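Local structure of dTDP-glucose 4,6-dehydratase (Klebsiella pneumoniae, 5U4Q) at residues Ile15-Ala20 with Leu49-Tyr54; Asn35-Asp38 with Leu44-Ala47; Gly186-Pro191 with Val328-Asp333. The protein binds NAD and probably acts on a nucleotide sugar, as dTDP-glucose 4,6-dehydratases and related epimerases of the extended short-chain dehydrogenase family do. All coordinates share one frame; numbering follows the deposited sequence. Where two conformers were deposited one is given.

Interaction 1 of 3, residues Ile15-Ala20 with Leu49-Tyr54; sequences IGFHIA and LDRLAY. With NAD (nicotinamide-adenine-dinucleotide), chain C.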
# COMPACT_ATOMS: atom_id res chain seq x y z
N ILE A 15 -16.92 -15.16 -1.88
CA ILE A 15 -16.31 -15.75 -0.71
C ILE A 15 -17.06 -15.32 0.56
O ILE A 15 -17.35 -16.15 1.41
CB ILE A 15 -14.79 -15.44 -0.64
CG1 ILE A 15 -14.12 -15.98 -1.91
CG2 ILE A 15 -14.17 -16.06 0.60
CD1 ILE A 15 -12.65 -15.68 -1.98
N GLY A 16 -17.38 -14.03 0.68
CA GLY A 16 -18.09 -13.53 1.88
C GLY A 16 -19.41 -14.20 2.13
O GLY A 16 -19.75 -14.50 3.29
N PHE A 17 -20.16 -14.47 1.06
CA PHE A 17 -21.43 -15.18 1.22
C PHE A 17 -21.17 -16.54 1.90
O PHE A 17 -21.82 -16.91 2.89
CB PHE A 17 -22.12 -15.41 -0.13
CG PHE A 17 -23.09 -16.53 -0.11
CD1 PHE A 17 -24.28 -16.44 0.61
CD2 PHE A 17 -22.82 -17.71 -0.78
CE1 PHE A 17 -25.16 -17.50 0.65
CE2 PHE A 17 -23.71 -18.76 -0.76
CZ PHE A 17 -24.88 -18.66 -0.03
N HIS A 18 -20.24 -17.31 1.35
CA HIS A 18 -19.96 -18.61 1.91
C HIS A 18 -19.45 -18.60 3.34
O HIS A 18 -19.83 -19.47 4.14
CB HIS A 18 -18.97 -19.39 1.01
CG HIS A 18 -19.58 -19.89 -0.26
ND1 HIS A 18 -20.15 -21.14 -0.37
CD2 HIS A 18 -19.65 -19.33 -1.48
CE1 HIS A 18 -20.55 -21.32 -1.62
NE2 HIS A 18 -20.27 -20.23 -2.31
N ILE A 19 -18.63 -17.60 3.68
CA ILE A 19 -18.13 -17.49 5.04
C ILE A 19 -19.29 -17.13 5.97
O ILE A 19 -19.47 -17.77 7.00
CB ILE A 19 -16.99 -16.44 5.15
CG1 ILE A 19 -15.78 -16.86 4.30
CG2 ILE A 19 -16.59 -16.24 6.62
CD1 ILE A 19 -15.19 -18.16 4.65
N ALA A 20 -20.10 -16.15 5.57
CA ALA A 20 -21.26 -15.78 6.42
C ALA A 20 -22.19 -16.97 6.62
O ALA A 20 -22.66 -17.24 7.74
CB ALA A 20 -22.00 -14.64 5.79
N LEU A 49 -27.41 -12.89 -0.98
CA LEU A 49 -27.91 -12.23 0.21
C LEU A 49 -29.25 -12.85 0.67
O LEU A 49 -29.50 -12.96 1.88
CB LEU A 49 -28.02 -10.74 -0.06
CG LEU A 49 -28.43 -9.81 1.07
CD1 LEU A 49 -27.48 -9.90 2.25
CD2 LEU A 49 -28.50 -8.39 0.53
N ASP A 50 -30.07 -13.30 -0.28
CA ASP A 50 -31.35 -13.97 0.03
C ASP A 50 -31.14 -15.29 0.78
O ASP A 50 -31.96 -15.67 1.62
CB ASP A 50 -32.15 -14.23 -1.24
CG ASP A 50 -32.79 -12.98 -1.79
OD1 ASP A 50 -32.76 -11.92 -1.14
OD2 ASP A 50 -33.32 -13.07 -2.91
N ARG A 51 -30.03 -15.96 0.49
CA ARG A 51 -29.70 -17.23 1.14
C ARG A 51 -29.04 -17.09 2.50
O ARG A 51 -28.69 -18.09 3.13
CB ARG A 51 -28.83 -18.06 0.22
CG ARG A 51 -29.56 -18.36 -1.06
CD ARG A 51 -28.68 -19.12 -2.00
NE ARG A 51 -28.44 -20.48 -1.55
CZ ARG A 51 -29.23 -21.50 -1.85
NH1 ARG A 51 -30.31 -21.31 -2.60
NH2 ARG A 51 -28.94 -22.71 -1.40
N LEU A 52 -28.86 -15.86 2.93
CA LEU A 52 -28.36 -15.56 4.28
C LEU A 52 -29.48 -15.12 5.21
O LEU A 52 -29.19 -14.58 6.29
CB LEU A 52 -27.28 -14.48 4.25
CG LEU A 52 -26.01 -14.85 3.47
CD1 LEU A 52 -25.09 -13.66 3.41
CD2 LEU A 52 -25.31 -16.03 4.12
N ALA A 53 -30.73 -15.36 4.83
CA ALA A 53 -31.87 -15.00 5.69
C ALA A 53 -31.93 -15.97 6.88
O ALA A 53 -32.46 -17.07 6.77
CB ALA A 53 -33.19 -15.02 4.91
N TYR A 54 -31.32 -15.57 7.98
CA TYR A 54 -31.31 -16.30 9.21
C TYR A 54 -31.58 -15.28 10.31
O TYR A 54 -31.20 -14.13 10.20
CB TYR A 54 -29.92 -16.90 9.49
CG TYR A 54 -29.51 -18.08 8.63
CD1 TYR A 54 -29.14 -17.92 7.30
CD2 TYR A 54 -29.43 -19.36 9.16
CE1 TYR A 54 -28.74 -19.00 6.53
CE2 TYR A 54 -29.02 -20.44 8.40
CZ TYR A 54 -28.67 -20.25 7.08
OH TYR A 54 -28.28 -21.33 6.32
PA NAD C . -16.60 -10.58 -5.05
O1A NAD C . -17.57 -11.65 -5.40
O2A NAD C . -16.40 -9.39 -5.96
O5B NAD C . -16.95 -10.08 -3.56
C5B NAD C . -16.49 -8.87 -2.98
C4B NAD C . -17.70 -8.09 -2.50
O4B NAD C . -17.17 -6.85 -1.99
C3B NAD C . -18.70 -7.75 -3.60
O3B NAD C . -20.01 -8.30 -3.40
C2B NAD C . -18.67 -6.22 -3.62
O2B NAD C . -19.96 -5.64 -3.88
C1B NAD C . -18.08 -5.83 -2.27
N9A NAD C . -17.40 -4.52 -2.29
C8A NAD C . -16.46 -4.11 -3.16
N7A NAD C . -16.09 -2.85 -2.88
C5A NAD C . -16.78 -2.46 -1.80
C6A NAD C . -16.89 -1.21 -1.02
N6A NAD C . -16.16 -0.15 -1.30
N1A NAD C . -17.75 -1.23 -0.00
C2A NAD C . -18.52 -2.28 0.31
N3A NAD C . -18.50 -3.44 -0.37
C4A NAD C . -17.65 -3.56 -1.43
O3 NAD C . -15.11 -11.17 -4.88
PN NAD C . -14.60 -12.42 -4.00
O1N NAD C . -15.64 -12.94 -3.09
O2N NAD C . -13.87 -13.31 -5.01
O5D NAD C . -13.47 -11.67 -3.17
C5D NAD C . -13.39 -11.62 -1.75
C4D NAD C . -11.98 -11.15 -1.41
O4D NAD C . -11.03 -12.19 -1.73
C3D NAD C . -11.47 -9.90 -2.11
O3D NAD C . -10.73 -9.13 -1.15
C2D NAD C . -10.50 -10.40 -3.16
O2D NAD C . -9.44 -9.48 -3.45
C1D NAD C . -9.96 -11.67 -2.52
N1N NAD C . -9.56 -12.68 -3.52
C2N NAD C . -10.43 -13.49 -4.14
C3N NAD C . -10.01 -14.44 -5.09
C7N NAD C . -10.94 -15.40 -5.84
O7N NAD C . -10.46 -16.31 -6.52
N7N NAD C . -12.28 -15.28 -5.83
C4N NAD C . -8.67 -14.52 -5.40
C5N NAD C . -7.78 -13.67 -4.75
C6N NAD C . -8.24 -12.73 -3.83
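F17, on the first helix of the Rossmann fold, packs against R51 and L52 where the second helix, 42-50, gives way to a turn. CD1 of the phenyl ring lies 3.7 Å from CD2 of L52, and the two side chains pass at a slant. One position further round the ring, CE1 of F17 sits 3.7 Å from CB of R51. The ring gets there because its CG is trans to the backbone N (chi1 158°), which swings it out from helix 14-25 beyond the direction taken by its CB. A20, one helical turn on, presents its methyl to the same leucine, with CB 4.0 Å from CD2 of L52.

The glycine-rich GxxGxxG motif of the dinucleotide fold runs into helix 14-25, its last glycine, G16, lying in the first turn, which faces the cofactor. There the backbone N of I15 donates a nearly straight hydrogen bond of 2.8 Å to O1N of NAD (169°), while CD1 of I15 reaches to 3.8 Å from C2N of the nicotinamide ring. The opposing segment is shaped by a type I turn from D50 to A53, closed by a weak bond from N of A53 to O of D50; just before it, N of L52 bonds to O of L49 at 3.1 Å. L52 also rests on Q21 and L24 of the first helix and on F57 of strand 57-61. F17 meets W188 edge-to-face, and CD2 of F17 stands 3.6 Å above one face of the H18 imidazole, toward its rim.

Interaction 2 of 3, residues Asn35-Asp38 with Leu44-Ala47; sequences NMND and LKQA. With NAD (nicotinamide-adenine-dinucleotide), chain C.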
# COMPACT_ATOMS: atom_id res chain seq x y z
N ASN A 35 -21.59 -3.07 -0.61
CA ASN A 35 -22.17 -1.90 -1.29
C ASN A 35 -22.98 -2.26 -2.52
O ASN A 35 -23.48 -1.35 -3.20
CB ASN A 35 -21.10 -0.85 -1.59
CG ASN A 35 -20.14 -1.24 -2.70
OD1 ASN A 35 -20.17 -2.36 -3.21
ND2 ASN A 35 -19.30 -0.29 -3.08
N MSE A 36 -23.10 -3.56 -2.82
CA MSE A 36 -23.91 -4.04 -3.95
C MSE A 36 -23.49 -3.39 -5.23
O MSE A 36 -24.34 -3.04 -6.05
CB MSE A 36 -25.41 -3.82 -3.67
CG MSE A 36 -25.85 -4.35 -2.31
SE MSE A 36 -25.54 -6.29 -2.13
CE MSE A 36 -26.99 -6.98 -3.24
N ASN A 37 -22.19 -3.22 -5.44
CA ASN A 37 -21.74 -2.54 -6.67
C ASN A 37 -22.00 -3.41 -7.89
O ASN A 37 -22.20 -4.63 -7.79
CB ASN A 37 -20.29 -2.07 -6.60
CG ASN A 37 -19.28 -3.21 -6.68
OD1 ASN A 37 -19.34 -4.04 -7.59
ND2 ASN A 37 -18.33 -3.24 -5.76
N ASP A 38 -22.01 -2.77 -9.06
CA ASP A 38 -22.31 -3.48 -10.30
C ASP A 38 -21.11 -3.99 -11.09
O ASP A 38 -21.21 -4.15 -12.31
CB ASP A 38 -23.27 -2.64 -11.18
CG ASP A 38 -22.66 -1.35 -11.69
OD1 ASP A 38 -21.47 -1.07 -11.44
OD2 ASP A 38 -23.42 -0.60 -12.37
N LEU A 44 -27.16 -11.38 -8.91
CA LEU A 44 -26.45 -12.52 -8.33
C LEU A 44 -26.08 -12.23 -6.86
O LEU A 44 -26.23 -13.09 -6.00
CB LEU A 44 -25.23 -12.88 -9.18
CG LEU A 44 -24.34 -14.01 -8.66
CD1 LEU A 44 -25.12 -15.28 -8.48
CD2 LEU A 44 -23.18 -14.20 -9.61
N LYS A 45 -25.56 -11.03 -6.61
CA LYS A 45 -25.28 -10.60 -5.23
C LYS A 45 -26.54 -10.64 -4.37
O LYS A 45 -26.50 -11.12 -3.24
CB LYS A 45 -24.64 -9.21 -5.22
CG LYS A 45 -23.26 -9.19 -5.87
CD LYS A 45 -22.65 -7.79 -5.87
CE LYS A 45 -21.29 -7.84 -6.55
NZ LYS A 45 -20.58 -6.54 -6.55
N GLN A 46 -27.67 -10.16 -4.90
CA GLN A 46 -28.90 -10.21 -4.11
C GLN A 46 -29.35 -11.65 -3.89
O GLN A 46 -29.88 -11.97 -2.83
CB GLN A 46 -30.03 -9.42 -4.75
CG GLN A 46 -31.25 -9.32 -3.84
CD GLN A 46 -30.97 -8.57 -2.55
OE1 GLN A 46 -31.15 -9.10 -1.45
NE2 GLN A 46 -30.49 -7.33 -2.67
N ALA A 47 -29.12 -12.53 -4.86
CA ALA A 47 -29.47 -13.94 -4.68
C ALA A 47 -28.65 -14.55 -3.54
O ALA A 47 -29.16 -15.36 -2.78
CB ALA A 47 -29.31 -14.74 -5.98
PA NAD C . -16.60 -10.58 -5.05
O1A NAD C . -17.57 -11.65 -5.40
O2A NAD C . -16.40 -9.39 -5.96
O5B NAD C . -16.95 -10.08 -3.56
C5B NAD C . -16.49 -8.87 -2.98
C4B NAD C . -17.70 -8.09 -2.50
O4B NAD C . -17.17 -6.85 -1.99
C3B NAD C . -18.70 -7.75 -3.60
O3B NAD C . -20.01 -8.30 -3.40
C2B NAD C . -18.67 -6.22 -3.62
O2B NAD C . -19.96 -5.64 -3.88
C1B NAD C . -18.08 -5.83 -2.27
N9A NAD C . -17.40 -4.52 -2.29
C8A NAD C . -16.46 -4.11 -3.16
N7A NAD C . -16.09 -2.85 -2.88
C5A NAD C . -16.78 -2.46 -1.80
C6A NAD C . -16.89 -1.21 -1.02
N6A NAD C . -16.16 -0.15 -1.30
N1A NAD C . -17.75 -1.23 -0.00
C2A NAD C . -18.52 -2.28 0.31
N3A NAD C . -18.50 -3.44 -0.37
C4A NAD C . -17.65 -3.56 -1.43
O3 NAD C . -15.11 -11.17 -4.88
PN NAD C . -14.60 -12.42 -4.00
O1N NAD C . -15.64 -12.94 -3.09
O2N NAD C . -13.87 -13.31 -5.01
O5D NAD C . -13.47 -11.67 -3.17
C5D NAD C . -13.39 -11.62 -1.75
C4D NAD C . -11.98 -11.15 -1.41
O4D NAD C . -11.03 -12.19 -1.73
C3D NAD C . -11.47 -9.90 -2.11
O3D NAD C . -10.73 -9.13 -1.15
C2D NAD C . -10.50 -10.40 -3.16
O2D NAD C . -9.44 -9.48 -3.45
C1D NAD C . -9.96 -11.67 -2.52
N1N NAD C . -9.56 -12.68 -3.52
C2N NAD C . -10.43 -13.49 -4.14
C3N NAD C . -10.01 -14.44 -5.09
C7N NAD C . -10.94 -15.40 -5.84
O7N NAD C . -10.46 -16.31 -6.52
N7N NAD C . -12.28 -15.28 -5.83
C4N NAD C . -8.67 -14.52 -5.40
C5N NAD C . -7.78 -13.67 -4.75
C6N NAD C . -8.24 -12.73 -3.83
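N37, whose backbone O receives the ammonium of K45, shares with N35 the task of bringing a flat amide to one face of the NAD adenine. The amide of N35 lies nearly parallel to the purine, with OD1 of N35 3.3 Å from C4A and ND2 of N35 3.3 Å from C6A. On the same face but nearer the five-membered ring, N37 arrives nitrogen first, its ND2 3.3 Å from C8A. Weak bonds from N and ND2 of N37 converge on OD1 of N35, D63 holds ND2 of N35, and the backbone N of Y39 bonds to OD1 of N37.

The chain of K45, extended beyond CG, carries NZ to the O of N37, at 2.8 Å, and to O2B of the adenosine ribose, at 2.9 Å. NZ of K45 lies above the carbonyl plane of N37, 40° out of it. The ring of Y40 adds a cation-pi contact. Selenomethionine M36, bent at chi2 and chi3, brings CE to 3.8 Å from CB of K45.

This loop follows the second Rossmann strand, 29-34, whose D34 also bonds to NAD. M36 packs on F59 and Q61 of strand 57-61, while L44 packs on W330 and Y334 of helix 320-334.

Interaction 3 of 3, residues Gly186-Pro191 with Val328-Asp333; sequences GPWGRP and VDWYKD. With NAD (nicotinamide-adenine-dinucleotide), chain C.
W188 and W330 meet edge-to-face, the N-H corner of the W330 indole pushed toward the face of the W188 indole. NE1 of W330 stands 3.1 Å above the W188 plane, over its centre, and comes to 3.2 Å from CE2 of W188. The five-membered rings have centroids 4.1 Å apart and planes inclined by 52°, well short of a perpendicular T. W330 in turn offers one of its own faces to the loop backbone: N of W188 lies 3.3 Å above the middle of that ring. P187 completes this layer, its CB 3.6 Å from CB of W330, so the tryptophan of helix 320-334 fits against both central residues of the turn. With CG trans to the backbone N (chi1 170°), W330 projects its indole from the helix toward them.

The type II turn from G186 to G189 sets this geometry. W188 occupies its third position with a positive phi of 66°, a weak 2.9 Å bond from N of G189 to O of G186 closes it, and G186 itself adopts angles that call for a residue lacking CB. Outside the turn, H18 bonds to the O of P187, and R48 reaches the carbonyls of W188 and G189. The ring of Y334 meets both tryptophans, and F196 meets that of W330.

Beyond the turn the same loop enters the cofactor site. NH1 of R190 bonds to O2N of the NAD pyrophosphate at 3.0 Å, its guanidinium steadied by a salt bridge from NE to D192 and a bond from NH2 to the O of A89. A YGP sequence at the end of strand 176-185, running into this loop, which leads from the dinucleotide-binding sheet towards the C-terminal part, is found in many extended short-chain dehydrogenases.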
# COMPACT_ATOMS: atom_id res chain seq x y z
N GLY A 186 -16.34 -22.31 -7.45
CA GLY A 186 -17.47 -23.10 -6.98
C GLY A 186 -18.81 -22.44 -7.08
O GLY A 186 -18.94 -21.34 -7.62
N PRO A 187 -19.83 -23.14 -6.55
CA PRO A 187 -21.19 -22.60 -6.53
C PRO A 187 -21.25 -21.15 -5.99
O PRO A 187 -20.52 -20.80 -5.06
CB PRO A 187 -21.93 -23.57 -5.62
CG PRO A 187 -21.22 -24.86 -5.82
CD PRO A 187 -19.77 -24.49 -5.98
N TRP A 188 -22.06 -20.33 -6.64
CA TRP A 188 -22.21 -18.92 -6.30
C TRP A 188 -20.93 -18.13 -6.56
O TRP A 188 -20.71 -17.07 -5.96
CB TRP A 188 -22.69 -18.72 -4.84
CG TRP A 188 -23.93 -19.49 -4.54
CD1 TRP A 188 -24.02 -20.64 -3.84
CD2 TRP A 188 -25.25 -19.12 -4.92
NE1 TRP A 188 -25.35 -21.04 -3.77
CE2 TRP A 188 -26.12 -20.13 -4.44
CE3 TRP A 188 -25.79 -18.06 -5.66
CZ2 TRP A 188 -27.51 -20.10 -4.66
CZ3 TRP A 188 -27.19 -18.03 -5.90
CH2 TRP A 188 -28.02 -19.06 -5.39
N GLY A 189 -20.07 -18.65 -7.46
CA GLY A 189 -18.84 -18.00 -7.85
C GLY A 189 -19.03 -16.67 -8.55
O GLY A 189 -20.16 -16.17 -8.70
N ARG A 190 -17.92 -16.07 -8.97
CA ARG A 190 -18.02 -14.81 -9.68
C ARG A 190 -17.90 -15.02 -11.20
O ARG A 190 -17.03 -15.79 -11.67
CB ARG A 190 -17.06 -13.79 -9.11
CG ARG A 190 -15.70 -14.32 -8.87
CD ARG A 190 -14.90 -13.40 -8.00
NE ARG A 190 -14.60 -12.16 -8.68
CZ ARG A 190 -13.67 -11.30 -8.27
NH1 ARG A 190 -12.92 -11.55 -7.19
NH2 ARG A 190 -13.47 -10.19 -8.97
N PRO A 191 -18.77 -14.35 -11.99
CA PRO A 191 -18.80 -14.59 -13.44
C PRO A 191 -17.53 -14.26 -14.22
O PRO A 191 -17.36 -14.77 -15.33
CB PRO A 191 -19.96 -13.73 -13.95
CG PRO A 191 -20.39 -12.88 -12.80
CD PRO A 191 -19.87 -13.47 -11.54
N VAL A 328 -21.25 -27.03 -11.84
CA VAL A 328 -22.23 -27.16 -12.94
C VAL A 328 -23.64 -27.40 -12.40
O VAL A 328 -24.59 -26.83 -12.91
CB VAL A 328 -21.77 -28.20 -13.96
CG1 VAL A 328 -22.89 -28.54 -14.95
CG2 VAL A 328 -20.55 -27.68 -14.70
N ASP A 329 -23.74 -28.20 -11.35
CA ASP A 329 -25.03 -28.41 -10.67
C ASP A 329 -25.62 -27.08 -10.21
O ASP A 329 -26.79 -26.80 -10.44
CB ASP A 329 -24.84 -29.36 -9.50
CG ASP A 329 -26.06 -29.46 -8.62
OD1 ASP A 329 -27.08 -30.08 -9.02
OD2 ASP A 329 -26.03 -28.94 -7.50
N TRP A 330 -24.78 -26.24 -9.61
CA TRP A 330 -25.24 -24.92 -9.19
C TRP A 330 -25.65 -24.07 -10.39
O TRP A 330 -26.74 -23.49 -10.43
CB TRP A 330 -24.17 -24.16 -8.36
CG TRP A 330 -24.60 -22.76 -8.18
CD1 TRP A 330 -25.55 -22.33 -7.34
CD2 TRP A 330 -24.19 -21.61 -8.95
NE1 TRP A 330 -25.78 -21.00 -7.53
CE2 TRP A 330 -24.96 -20.52 -8.51
CE3 TRP A 330 -23.23 -21.40 -9.95
CZ2 TRP A 330 -24.80 -19.25 -9.02
CZ3 TRP A 330 -23.10 -20.15 -10.47
CH2 TRP A 330 -23.86 -19.07 -10.00
N TYR A 331 -24.78 -23.99 -11.38
CA TYR A 331 -24.99 -23.11 -12.53
C TYR A 331 -26.31 -23.45 -13.27
O TYR A 331 -27.10 -22.57 -13.58
CB TYR A 331 -23.81 -23.16 -13.51
CG TYR A 331 -23.89 -22.19 -14.65
CD1 TYR A 331 -24.63 -22.50 -15.80
CD2 TYR A 331 -23.22 -20.99 -14.61
CE1 TYR A 331 -24.70 -21.59 -16.85
CE2 TYR A 331 -23.29 -20.07 -15.65
CZ TYR A 331 -24.05 -20.38 -16.76
OH TYR A 331 -24.10 -19.46 -17.78
N LYS A 332 -26.52 -24.74 -13.53
CA LYS A 332 -27.70 -25.16 -14.29
C LYS A 332 -28.98 -24.82 -13.59
O LYS A 332 -29.97 -24.40 -14.24
CB LYS A 332 -27.67 -26.66 -14.58
CG LYS A 332 -26.68 -27.07 -15.65
CD LYS A 332 -26.90 -28.54 -16.01
CE LYS A 332 -26.08 -28.96 -17.20
NZ LYS A 332 -26.52 -30.34 -17.64
N ASP A 333 -28.99 -25.03 -12.29
CA ASP A 333 -30.15 -24.74 -11.48
C ASP A 333 -30.38 -23.24 -11.37
O ASP A 333 -31.51 -22.78 -11.56
CB ASP A 333 -29.97 -25.31 -10.08
CG ASP A 333 -31.17 -25.06 -9.21
OD1 ASP A 333 -32.17 -25.78 -9.37
OD2 ASP A 333 -31.08 -24.16 -8.37
PA NAD C . -16.60 -10.58 -5.05
O1A NAD C . -17.57 -11.65 -5.40
O2A NAD C . -16.40 -9.39 -5.96
O5B NAD C . -16.95 -10.08 -3.56
C5B NAD C . -16.49 -8.87 -2.98
C4B NAD C . -17.70 -8.09 -2.50
O4B NAD C . -17.17 -6.85 -1.99
C3B NAD C . -18.70 -7.75 -3.60
O3B NAD C . -20.01 -8.30 -3.40
C2B NAD C . -18.67 -6.22 -3.62
O2B NAD C . -19.96 -5.64 -3.88
C1B NAD C . -18.08 -5.83 -2.27
N9A NAD C . -17.40 -4.52 -2.29
C8A NAD C . -16.46 -4.11 -3.16
N7A NAD C . -16.09 -2.85 -2.88
C5A NAD C . -16.78 -2.46 -1.80
C6A NAD C . -16.89 -1.21 -1.02
N6A NAD C . -16.16 -0.15 -1.30
N1A NAD C . -17.75 -1.23 -0.00
C2A NAD C . -18.52 -2.28 0.31
N3A NAD C . -18.50 -3.44 -0.37
C4A NAD C . -17.65 -3.56 -1.43
O3 NAD C . -15.11 -11.17 -4.88
PN NAD C . -14.60 -12.42 -4.00
O1N NAD C . -15.64 -12.94 -3.09
O2N NAD C . -13.87 -13.31 -5.01
O5D NAD C . -13.47 -11.67 -3.17
C5D NAD C . -13.39 -11.62 -1.75
C4D NAD C . -11.98 -11.15 -1.41
O4D NAD C . -11.03 -12.19 -1.73
C3D NAD C . -11.47 -9.90 -2.11
O3D NAD C . -10.73 -9.13 -1.15
C2D NAD C . -10.50 -10.40 -3.16
O2D NAD C . -9.44 -9.48 -3.45
C1D NAD C . -9.96 -11.67 -2.52
N1N NAD C . -9.56 -12.68 -3.52
C2N NAD C . -10.43 -13.49 -4.14
C3N NAD C . -10.01 -14.44 -5.09
C7N NAD C . -10.94 -15.40 -5.84
O7N NAD C . -10.46 -16.31 -6.52
N7N NAD C . -12.28 -15.28 -5.83
C4N NAD C . -8.67 -14.52 -5.40
C5N NAD C . -7.78 -13.67 -4.75
C6N NAD C . -8.24 -12.73 -3.83

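How the interactions relate
Interaction 1 is the most buried of the three and is held by apolar packing between the first Rossmann helix and the turn that ends the second; interactions 2 and 3 are only partly buried. Interactions 1 and 2 share helix 42-50, one using its C-terminal end and the following turn, the other its middle. Chemistry changes with place: interaction 2 combines lysine hydrogen bonds near the adenosine with packing by M36, whereas interaction 3 joins a loop to the C-terminal helix through aromatic rings. All three touch NAD, at the pyrophosphate in interactions 1 and 3. W188 links them, meeting F17 of interaction 1 and, with P191, the L44 and A47 flank of interaction 2.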